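Local structure of 2-C-methyl-D-erythritol 2,4-cyclodiphosphate synthase (Thermus thermophilus, 1IV3) at residues L44-L49 with G55-L60; L12-P17 with L100-L105. The protein converts 4-diphosphocytidyl-2-C-methyl-D-erythritol 2-phosphate into 2-C-methyl-D-erythritol 2,4-cyclodiphosphate with release of CMP, a step of non-mevalonate isoprenoid synthesis. The protein carries 3 engineered substitutions. All coordinates share one frame; numbering follows the deposited sequence.

Interaction 1. Residues L44-L49 with G55-L60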
ATOM      1  N   LEU A  44      -0.255 -11.878  -1.317  1.00  9.27           N
ATOM      2  CA  LEU A  44       0.554 -12.483  -0.256  1.00  8.75           C
ATOM      3  C   LEU A  44       1.768 -13.177  -0.851  1.00  8.53           C
ATOM      4  O   LEU A  44       2.872 -13.121  -0.311  1.00  9.86           O
ATOM      5  CB  LEU A  44      -0.276 -13.503   0.555  1.00  8.07           C
ATOM      6  CG  LEU A  44      -1.328 -12.859   1.463  1.00 10.05           C
ATOM      7  CD1 LEU A  44      -2.353 -13.864   1.973  1.00  7.69           C
ATOM      8  CD2 LEU A  44      -0.624 -12.149   2.618  1.00  6.53           C
ATOM      9  N   THR A  45       1.562 -13.850  -1.988  1.00  8.07           N
ATOM     10  CA  THR A  45       2.674 -14.598  -2.597  1.00  8.29           C
ATOM     11  C   THR A  45       3.761 -13.633  -3.085  1.00  8.50           C
ATOM     12  O   THR A  45       4.966 -13.812  -2.845  1.00  8.41           O
ATOM     13  CB  THR A  45       2.172 -15.465  -3.761  1.00  9.20           C
ATOM     14  OG1 THR A  45       1.170 -16.399  -3.328  1.00  9.05           O
ATOM     15  CG2 THR A  45       3.305 -16.325  -4.323  1.00  9.66           C
ATOM     16  N   ASP A  46       3.325 -12.582  -3.787  1.00  7.19           N
ATOM     17  CA  ASP A  46       4.284 -11.559  -4.212  1.00  5.95           C
ATOM     18  C   ASP A  46       4.995 -10.937  -3.006  1.00  8.95           C
ATOM     19  O   ASP A  46       6.199 -10.681  -3.060  1.00  9.10           O
ATOM     20  CB  ASP A  46       3.622 -10.464  -5.041  1.00  7.67           C
ATOM     21  CG  ASP A  46       3.555 -10.752  -6.531  1.00 11.30           C
ATOM     22  OD1 ASP A  46       4.192 -11.732  -6.976  1.00 13.37           O
ATOM     23  OD2 ASP A  46       2.892  -9.994  -7.278  1.00 10.31           O
ATOM     24  N   ALA A  47       4.287 -10.662  -1.911  1.00  7.20           N
ATOM     25  CA  ALA A  47       4.919 -10.052  -0.742  1.00  6.50           C
ATOM     26  C   ALA A  47       6.000 -10.960  -0.168  1.00  9.64           C
ATOM     27  O   ALA A  47       7.084 -10.496   0.198  1.00  9.96           O
ATOM     28  CB  ALA A  47       3.875  -9.735   0.324  1.00  5.50           C
ATOM     29  N   LEU A  48       5.708 -12.276  -0.070  1.00  7.92           N
ATOM     30  CA  LEU A  48       6.703 -13.245   0.395  1.00  8.20           C
ATOM     31  C   LEU A  48       7.918 -13.284  -0.506  1.00 10.43           C
ATOM     32  O   LEU A  48       9.062 -13.236  -0.039  1.00 11.16           O
ATOM     33  CB  LEU A  48       6.060 -14.638   0.454  1.00 10.83           C
ATOM     34  CG  LEU A  48       5.005 -14.846   1.548  1.00 11.37           C
ATOM     35  CD1 LEU A  48       4.297 -16.197   1.365  1.00 13.50           C
ATOM     36  CD2 LEU A  48       5.608 -14.790   2.952  1.00 10.92           C
ATOM     37  N   LEU A  49       7.667 -13.385  -1.817  1.00  7.18           N
ATOM     38  CA  LEU A  49       8.785 -13.434  -2.768  1.00  8.28           C
ATOM     39  C   LEU A  49       9.620 -12.175  -2.640  1.00  8.00           C
ATOM     40  O   LEU A  49      10.852 -12.176  -2.623  1.00 12.88           O
ATOM     41  CB  LEU A  49       8.259 -13.575  -4.197  1.00  8.36           C
ATOM     42  CG  LEU A  49       7.516 -14.878  -4.530  1.00 12.26           C
ATOM     43  CD1 LEU A  49       7.018 -14.840  -5.975  1.00  9.10           C
ATOM     44  CD2 LEU A  49       8.411 -16.082  -4.292  1.00 10.55           C
ATOM     45  N   GLY A  55      11.576 -12.270  -6.938  1.00  8.86           N
ATOM     46  CA  GLY A  55      10.894 -11.984  -8.189  1.00 11.38           C
ATOM     47  C   GLY A  55       9.424 -11.737  -7.898  1.00 12.18           C
ATOM     48  O   GLY A  55       9.163 -11.058  -6.905  1.00 14.16           O
ATOM     49  N   ASP A  56       8.535 -12.271  -8.716  1.00 10.02           N
ATOM     50  CA  ASP A  56       7.099 -12.117  -8.472  1.00 12.16           C
ATOM     51  C   ASP A  56       6.392 -13.296  -9.135  1.00 14.50           C
ATOM     52  O   ASP A  56       7.034 -14.181  -9.731  1.00 11.11           O
ATOM     53  CB  ASP A  56       6.578 -10.764  -8.938  1.00 11.14           C
ATOM     54  CG  ASP A  56       6.790 -10.478 -10.400  1.00 11.23           C
ATOM     55  OD1 ASP A  56       6.576 -11.396 -11.214  1.00 14.55           O
ATOM     56  OD2 ASP A  56       7.137  -9.358 -10.825  1.00 13.49           O
ATOM     57  N   ILE A  57       5.075 -13.348  -9.012  1.00 11.37           N
ATOM     58  CA  ILE A  57       4.370 -14.517  -9.542  1.00  9.89           C
ATOM     59  C   ILE A  57       4.388 -14.557 -11.059  1.00 10.23           C
ATOM     60  O   ILE A  57       4.247 -15.651 -11.633  1.00 14.58           O
ATOM     61  CB  ILE A  57       2.889 -14.557  -9.097  1.00 11.17           C
ATOM     62  CG1 ILE A  57       2.125 -13.272  -9.399  1.00 13.06           C
ATOM     63  CG2 ILE A  57       2.816 -14.939  -7.628  1.00 16.25           C
ATOM     64  CD1 ILE A  57       0.624 -13.374  -9.144  1.00 21.27           C
ATOM     65  N   GLY A  58       4.537 -13.402 -11.706  1.00 11.70           N
ATOM     66  CA  GLY A  58       4.617 -13.378 -13.168  1.00 10.56           C
ATOM     67  C   GLY A  58       5.885 -14.100 -13.596  1.00 17.19           C
ATOM     68  O   GLY A  58       5.903 -14.794 -14.614  1.00 16.21           O
ATOM     69  N   LEU A  59       6.957 -13.963 -12.821  1.00 12.87           N
ATOM     70  CA  LEU A  59       8.230 -14.581 -13.144  1.00 12.81           C
ATOM     71  C   LEU A  59       8.234 -16.069 -12.794  1.00 20.18           C
ATOM     72  O   LEU A  59       8.651 -16.893 -13.611  1.00 14.97           O
ATOM     73  CB  LEU A  59       9.389 -13.906 -12.401  1.00 10.90           C
ATOM     74  CG  LEU A  59      10.730 -14.638 -12.532  1.00 13.29           C
ATOM     75  CD1 LEU A  59      11.307 -14.445 -13.934  1.00 15.13           C
ATOM     76  CD2 LEU A  59      11.712 -14.174 -11.477  1.00 17.53           C
ATOM     77  N   LEU A  60       7.784 -16.385 -11.579  1.00 11.32           N
ATOM     78  CA  LEU A  60       7.995 -17.739 -11.075  1.00 10.95           C
ATOM     79  C   LEU A  60       6.858 -18.682 -11.433  1.00 17.69           C
ATOM     80  O   LEU A  60       7.057 -19.904 -11.499  1.00 14.41           O
ATOM     81  CB  LEU A  60       8.194 -17.699  -9.567  1.00 10.15           C
ATOM     82  CG  LEU A  60       9.344 -16.929  -8.946  1.00 18.40           C
ATOM     83  CD1 LEU A  60       9.488 -17.360  -7.486  1.00 21.87           C
ATOM     84  CD2 LEU A  60      10.656 -17.131  -9.673  1.00 26.57           C
TER
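The side chains of Asp-46 and Asp-56 run alongside each other in the same direction, their carboxylate planes turned 53° apart. Asp-56 CB sits to one side of the Asp-46 carboxylate plane, 3.2 Å from Asp-46 OD1, while CG1 of Ile-57 lies to the other side, 3.5 Å from the same oxygen. Between them the backbone N-H of Ile-57 meets Asp-46 OD1 nearly along its C-O axis, N to OD1 2.7 Å at 146°. Asp-56 is the N-cap of helix 57-60: its OD1 accepts from Leu-59 N at 3.1 Å. Its OD2 turns to the second subunit, where Arg-109 gives a salt bridge and the backbone N of Phe-131 a hydrogen bond.

Apolar contacts lie beside the hydrogen bond. Leu-49 sends CD1 to the backbone of Asp-56, 3.6 Å from its C, and CD2 tip to tip against Leu-60 CD1, also at 3.6 Å. With OG1 beside the backbone N (chi1 -59°), Thr-45 CG2 is anti to that N and meets Ile-57 CG2 at 3.6 Å; OG1 bonds to Met-41 O within its own helix.

Helix 39-50 thus holds the first turn of helix 57-60 by an N-terminal N-H, while Asp-56 caps that turn from within. Asp-46 OD1 and Asp-56 OD1, 4.9 Å apart, may disfavour each other slightly, which the helix N-terminus and Arg-109 of the second subunit probably offset. The bonds to Ile-57 N and Asp-56 place part of a predicted substrate-binding segment, Asp-56 to Gly-58, at a subunit interface.

Interaction 2. Residues L12-P17 with L100-L105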
ATOM      1  N   LEU A  12     -13.532  -7.897 -12.358  1.00 23.84           N
ATOM      2  CA  LEU A  12     -14.577  -8.810 -11.883  1.00 31.18           C
ATOM      3  C   LEU A  12     -15.658  -8.956 -12.945  1.00 29.56           C
ATOM      4  O   LEU A  12     -16.094  -7.979 -13.552  1.00 18.09           O
ATOM      5  CB  LEU A  12     -15.137  -8.279 -10.570  1.00 23.12           C
ATOM      6  CG  LEU A  12     -14.249  -8.422  -9.338  1.00 19.74           C
ATOM      7  CD1 LEU A  12     -14.804  -7.557  -8.218  1.00 21.70           C
ATOM      8  CD2 LEU A  12     -14.144  -9.888  -8.909  1.00 17.00           C
ATOM      9  N   GLU A  13     -16.116 -10.185 -13.193  1.00 24.41           N
ATOM     10  CA  GLU A  13     -17.214 -10.271 -14.164  1.00 23.12           C
ATOM     11  C   GLU A  13     -18.354 -11.137 -13.645  1.00 24.93           C
ATOM     12  O   GLU A  13     -18.174 -12.088 -12.885  1.00 18.84           O
ATOM     13  CB  GLU A  13     -16.682 -10.787 -15.500  1.00 33.53           C
ATOM     14  CG  GLU A  13     -16.941  -9.827 -16.658  1.00 51.05           C
ATOM     15  CD  GLU A  13     -15.658  -9.350 -17.313  1.00 59.62           C
ATOM     16  OE1 GLU A  13     -14.641 -10.067 -17.177  1.00 78.64           O
ATOM     17  OE2 GLU A  13     -15.681  -8.272 -17.943  1.00 59.39           O
ATOM     18  N   GLU A  14     -19.563 -10.772 -14.095  1.00 20.62           N
ATOM     19  CA  GLU A  14     -20.757 -11.489 -13.691  1.00 18.55           C
ATOM     20  C   GLU A  14     -20.707 -12.981 -14.034  1.00 16.32           C
ATOM     21  O   GLU A  14     -20.290 -13.382 -15.122  1.00 17.18           O
ATOM     22  CB  GLU A  14     -21.997 -10.819 -14.320  1.00 21.63           C
ATOM     23  CG  GLU A  14     -22.889 -10.237 -13.231  1.00 25.98           C
ATOM     24  CD  GLU A  14     -22.918  -8.724 -13.300  1.00 44.18           C
ATOM     25  OE1 GLU A  14     -23.027  -8.058 -12.252  1.00 55.06           O
ATOM     26  OE2 GLU A  14     -22.824  -8.202 -14.433  1.00 67.08           O
ATOM     27  N   GLY A  15     -21.141 -13.767 -13.055  1.00 18.60           N
ATOM     28  CA  GLY A  15     -21.328 -15.192 -13.111  1.00 19.57           C
ATOM     29  C   GLY A  15     -20.063 -16.011 -13.094  1.00 20.90           C
ATOM     30  O   GLY A  15     -20.086 -17.208 -13.359  1.00 21.43           O
ATOM     31  N   ARG A  16     -18.917 -15.422 -12.787  1.00 22.32           N
ATOM     32  CA  ARG A  16     -17.701 -16.218 -12.618  1.00 18.74           C
ATOM     33  C   ARG A  16     -17.511 -16.538 -11.139  1.00 18.29           C
ATOM     34  O   ARG A  16     -17.896 -15.723 -10.288  1.00 17.51           O
ATOM     35  CB  ARG A  16     -16.506 -15.431 -13.139  1.00 17.54           C
ATOM     36  CG  ARG A  16     -16.354 -15.351 -14.646  1.00 33.96           C
ATOM     37  CD  ARG A  16     -15.064 -14.619 -15.010  1.00 50.70           C
ATOM     38  NE  ARG A  16     -15.207 -13.941 -16.299  1.00 70.70           N
ATOM     39  CZ  ARG A  16     -15.233 -14.608 -17.448  1.00 79.91           C
ATOM     40  NH1 ARG A  16     -15.123 -15.931 -17.421  1.00 68.98           N
ATOM     41  NH2 ARG A  16     -15.366 -13.961 -18.599  1.00 91.77           N
ATOM     42  N   PRO A  17     -16.929 -17.663 -10.777  1.00 16.95           N
ATOM     43  CA  PRO A  17     -16.697 -17.963  -9.351  1.00 15.49           C
ATOM     44  C   PRO A  17     -15.711 -16.980  -8.736  1.00 15.46           C
ATOM     45  O   PRO A  17     -14.758 -16.507  -9.346  1.00 17.10           O
ATOM     46  CB  PRO A  17     -16.095 -19.377  -9.373  1.00 15.29           C
ATOM     47  CG  PRO A  17     -15.453 -19.440 -10.729  1.00 20.37           C
ATOM     48  CD  PRO A  17     -16.428 -18.749 -11.648  1.00 22.22           C
ATOM     49  N   LEU A 100     -13.275  -4.412  -2.633  1.00 15.03           N
ATOM     50  CA  LEU A 100     -14.231  -4.745  -3.695  1.00 17.67           C
ATOM     51  C   LEU A 100     -15.619  -4.262  -3.276  1.00 19.43           C
ATOM     52  O   LEU A 100     -15.934  -4.223  -2.080  1.00 13.17           O
ATOM     53  CB  LEU A 100     -14.222  -6.237  -4.009  1.00 19.89           C
ATOM     54  CG  LEU A 100     -14.904  -7.202  -3.039  1.00 14.41           C
ATOM     55  CD1 LEU A 100     -14.806  -8.645  -3.535  1.00 20.41           C
ATOM     56  CD2 LEU A 100     -14.310  -7.096  -1.651  1.00 18.32           C
ATOM     57  N   ASP A 101     -16.430  -3.860  -4.251  1.00 17.91           N
ATOM     58  CA  ASP A 101     -17.732  -3.278  -3.909  1.00 19.08           C
ATOM     59  C   ASP A 101     -18.772  -4.345  -3.620  1.00 20.01           C
ATOM     60  O   ASP A 101     -19.733  -4.088  -2.886  1.00 22.98           O
ATOM     61  CB  ASP A 101     -18.176  -2.328  -5.035  1.00 22.27           C
ATOM     62  CG  ASP A 101     -17.228  -1.153  -5.168  1.00 21.64           C
ATOM     63  OD1 ASP A 101     -16.101  -1.189  -4.631  1.00 25.98           O
ATOM     64  OD2 ASP A 101     -17.600  -0.137  -5.798  1.00 45.74           O
ATOM     65  N   ARG A 102     -18.619  -5.552  -4.151  1.00 17.43           N
ATOM     66  CA  ARG A 102     -19.531  -6.650  -3.829  1.00 13.98           C
ATOM     67  C   ARG A 102     -18.795  -7.945  -4.131  1.00 16.02           C
ATOM     68  O   ARG A 102     -17.908  -7.850  -4.999  1.00 19.92           O
ATOM     69  CB  ARG A 102     -20.818  -6.536  -4.635  1.00 19.63           C
ATOM     70  CG  ARG A 102     -20.576  -6.228  -6.097  1.00 28.88           C
ATOM     71  CD  ARG A 102     -21.857  -6.129  -6.926  1.00 30.66           C
ATOM     72  NE  ARG A 102     -21.504  -6.182  -8.348  1.00 37.07           N
ATOM     73  CZ  ARG A 102     -22.216  -6.728  -9.318  1.00 42.34           C
ATOM     74  NH1 ARG A 102     -23.380  -7.303  -9.045  1.00 33.15           N
ATOM     75  NH2 ARG A 102     -21.764  -6.699 -10.569  1.00 43.28           N
ATOM     76  N   PRO A 103     -19.090  -9.052  -3.480  1.00 18.68           N
ATOM     77  CA  PRO A 103     -20.083  -9.208  -2.422  1.00 20.53           C
ATOM     78  C   PRO A 103     -19.540  -8.747  -1.071  1.00 24.74           C
ATOM     79  O   PRO A 103     -18.339  -8.501  -0.944  1.00 26.67           O
ATOM     80  CB  PRO A 103     -20.289 -10.728  -2.358  1.00 26.38           C
ATOM     81  CG  PRO A 103     -18.926 -11.257  -2.674  1.00 24.68           C
ATOM     82  CD  PRO A 103     -18.383 -10.340  -3.729  1.00 24.48           C
ATOM     83  N   LYS A 104     -20.398  -8.629  -0.063  1.00 17.79           N
ATOM     84  CA  LYS A 104     -19.930  -8.357   1.289  1.00 23.03           C
ATOM     85  C   LYS A 104     -19.049  -9.499   1.795  1.00 19.06           C
ATOM     86  O   LYS A 104     -19.438 -10.672   1.671  1.00 15.09           O
ATOM     87  CB  LYS A 104     -21.125  -8.172   2.241  1.00 23.44           C
ATOM     88  CG  LYS A 104     -21.939  -6.929   1.873  1.00 32.91           C
ATOM     89  CD  LYS A 104     -23.077  -6.699   2.854  1.00 48.64           C
ATOM     90  CE  LYS A 104     -23.049  -5.279   3.411  1.00 50.90           C
ATOM     91  NZ  LYS A 104     -23.847  -4.347   2.555  1.00 72.46           N
ATOM     92  N   LEU A 105     -17.901  -9.154   2.363  1.00 13.47           N
ATOM     93  CA  LEU A 105     -17.000 -10.205   2.865  1.00 13.93           C
ATOM     94  C   LEU A 105     -17.185 -10.478   4.344  1.00 12.92           C
ATOM     95  O   LEU A 105     -16.778 -11.530   4.852  1.00 10.08           O
ATOM     96  CB  LEU A 105     -15.551  -9.839   2.501  1.00 15.93           C
ATOM     97  CG  LEU A 105     -15.208  -9.833   1.000  1.00 13.69           C
ATOM     98  CD1 LEU A 105     -13.715  -9.640   0.780  1.00 11.61           C
ATOM     99  CD2 LEU A 105     -15.655 -11.125   0.313  1.00 11.84           C
TER
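Arg-102 reaches across to Glu-14 as an extended arm. Its CB leaves the backbone without heading for residues 12-17, and CG takes the place between the backbone N and the carbonyl carbon (chi1 45°). From CG to NE the chain runs straight, carrying the guanidinium out to the tip of Glu-14, and the arm packs on Val-29 of strand 29-31, which Glu-14 also touches. At the far end CZ comes to 3.3 Å from Glu-14 OE1. The same oxygen takes a nearly straight bond from NH2, 2.5 Å at 166°, and a weak one from NH1 at 3.3 Å, so one carboxylate oxygen faces the guanidinium edge that holds both terminal nitrogens. The two flat groups are 63° apart: OE1 lies near the guanidinium plane, whereas NH2 meets OE1 from above the carboxylate plane. This salt bridge is therefore not the coplanar, two-oxygen kind. Because the NH2 to OE1 distance is short and the Glu-14 torsions are far from staggered, its exact value is doubtful.

Away from the ion pair the contact is long: Leu-12 CD1 stands 4.4 Å from Leu-100 CB and 4.5 Å from the carbonyl O of Arg-102, just before the cis peptide that leads into Pro-103.

Residues 100-105 lie in a loop assigned to substrate binding, and Asp-101 OD1 ties it to Ser-134. The loop follows strand 91-99 and precedes helix 109-120. Segment 12-17 ends strand 3-14 and turns through a type II beta turn, Glu-13 to Arg-16. Both strands flank strand 141-150 in the mixed sheet, and the contact joins them at the same end of the sheet.

How the interactions relate
Interactions 1 and 2 lie on opposite sides of the chain's centre, with centres 24 Å apart and nearest atoms about 12 Å apart. Interaction 1 stands close to the metal site formed by Asp-8, His-10 and His-42: the Ile-57 side chain is about 5 Å from a bound magnesium ion, against about 11 Å for Leu-12 in interaction 2. The former holds residues 56-58, predicted to bind substrate, and the latter 100-105, assigned to substrate binding. Phe-131 relates them: its side chain is about 6 Å from that of Leu-100 in its own chain, while the backbone N of Phe-131 of the second subunit donates to Asp-56 OD2. The pocket is thus probably shared between neighbouring subunits.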